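Local coordinates for Glucanase/chitosanase (Paenibacillus fukuinensis, PDB 4ZY9), which binds chitosan through this CBM32 beta-sandwich module, one part of a larger enzyme that probably hydrolyses chitosan and glucan chains, at residues S19-G22 and A23-A27. The protein carries 1 engineered substitution. Sequence-based numbering, arbitrary orientation.
Sequences SIEG and AGFEA
Phe25 and Gly22 close a type II beta turn in the loop between strands 14-17 and 39-40 of the CBM32 beta-sandwich. Phe25 N donates to Gly22 O at 3.1 Å; the bond is bent, with an N-H...O angle of 141°. Gly24 has the positive phi that suits glycine in such a turn. Glu26 folds back to brace it. Glu26 OE2 accepts from Gly24 N at 2.9 Å, nearly straight, from the syn side but clearly tilted out of the carboxylate plane. Glu26 OE1 forms a salt bridge with Arg29. The buried side is at Ala27, packed on Ala15 and Ala17. Ile20 CG2 lies over the Phe25-Glu26 backbone, 3.6 Å from Phe25 O. Glu21 is on the solvent side. Its CG is anti to the backbone N (chi1 -170°), which runs the extended chain alongside Phe25. The carboxylate lies over one ring face, tilted 39° to it; Glu21 OE1 is 3.5 Å from Phe25 CE2, a van der Waals contact. The Phe25 side chain also touches Arg38 and Ala40. An alanine here would probably lose these contacts and the surface beside Glu21, opening a gap beside the loop. The Phe25 and Glu26 bonds are thus the specific ones and probably help hold the turn, whereas Glu21 meets the ring without a hydrogen bond.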
loop_
_atom_site.group_PDB
_atom_site.type_symbol
_atom_site.label_atom_id
_atom_site.label_comp_id
_atom_site.label_asym_id
_atom_site.label_seq_id
_atom_site.Cartn_x
_atom_site.Cartn_y
_atom_site.Cartn_z
ATOM N N SER A 19 -8.600 2.049 7.909
ATOM C CA SER A 19 -10.042 2.240 7.837
ATOM C C SER A 19 -10.476 1.838 6.435
ATOM O O SER A 19 -9.599 1.766 5.475
ATOM C CB SER A 19 -10.484 3.637 8.122
ATOM O OG SER A 19 -10.059 4.523 7.133
ATOM N N ILE A 20 -11.776 1.682 6.243
ATOM C CA ILE A 20 -12.341 1.502 4.949
ATOM C C ILE A 20 -13.552 2.415 4.828
ATOM O O ILE A 20 -14.207 2.763 5.860
ATOM C CB ILE A 20 -12.748 0.031 4.600
ATOM C CG1 ILE A 20 -13.914 -0.449 5.490
ATOM C CG2 ILE A 20 -11.501 -0.876 4.675
ATOM C CD1 ILE A 20 -14.346 -1.786 5.034
ATOM N N GLU A 21 -13.905 2.814 3.655
ATOM C CA GLU A 21 -15.016 3.690 3.411
ATOM C C GLU A 21 -16.313 2.971 3.741
ATOM O O GLU A 21 -17.246 3.685 4.293
ATOM C CB GLU A 21 -15.033 4.165 1.951
ATOM C CG GLU A 21 -16.035 5.292 1.686
ATOM C CD GLU A 21 -16.149 5.525 0.201
ATOM O OE1 GLU A 21 -17.191 5.248 -0.472
ATOM O OE2 GLU A 21 -15.182 5.986 -0.362
ATOM N N GLY A 22 -16.427 1.705 3.456
ATOM C CA GLY A 22 -17.662 0.880 3.647
ATOM C C GLY A 22 -17.415 -0.426 2.980
ATOM O O GLY A 22 -16.384 -0.642 2.324
ATOM N N ALA A 23 -18.431 -1.284 3.016
ATOM C CA ALA A 23 -18.455 -2.468 2.254
ATOM C C ALA A 23 -18.245 -2.251 0.787
ATOM O O ALA A 23 -18.847 -1.378 0.199
ATOM C CB ALA A 23 -19.755 -3.244 2.500
ATOM N N GLY A 24 -17.388 -3.041 0.237
ATOM C CA GLY A 24 -17.026 -2.962 -1.091
ATOM C C GLY A 24 -15.677 -2.223 -1.327
ATOM O O GLY A 24 -15.145 -2.299 -2.475
ATOM N N PHE A 25 -15.093 -1.683 -0.280
ATOM C CA PHE A 25 -13.818 -0.891 -0.345
ATOM C C PHE A 25 -12.812 -1.446 0.602
ATOM O O PHE A 25 -11.915 -0.716 1.071
ATOM C CB PHE A 25 -14.152 0.559 -0.046
ATOM C CG PHE A 25 -15.015 1.171 -1.128
ATOM C CD1 PHE A 25 -14.477 1.378 -2.387
ATOM C CD2 PHE A 25 -16.362 1.497 -0.931
ATOM C CE1 PHE A 25 -15.243 1.929 -3.427
ATOM C CE2 PHE A 25 -17.081 2.107 -1.944
ATOM C CZ PHE A 25 -16.536 2.340 -3.156
ATOM N N GLU A 26 -12.914 -2.729 0.863
ATOM C CA GLU A 26 -12.018 -3.426 1.779
ATOM C C GLU A 26 -10.549 -3.344 1.303
ATOM O O GLU A 26 -10.252 -3.216 0.096
ATOM C CB GLU A 26 -12.394 -4.903 1.898
ATOM C CG GLU A 26 -13.758 -5.183 2.536
ATOM C CD GLU A 26 -14.930 -4.953 1.568
ATOM O OE1 GLU A 26 -14.749 -4.857 0.358
ATOM O OE2 GLU A 26 -16.119 -4.864 2.081
ATOM N N ALA A 27 -9.659 -3.450 2.250
ATOM C CA ALA A 27 -8.199 -3.424 1.941
ATOM C C ALA A 27 -7.844 -4.473 0.906
ATOM O O ALA A 27 -7.026 -4.196 0.019
ATOM C CB ALA A 27 -7.431 -3.643 3.227
#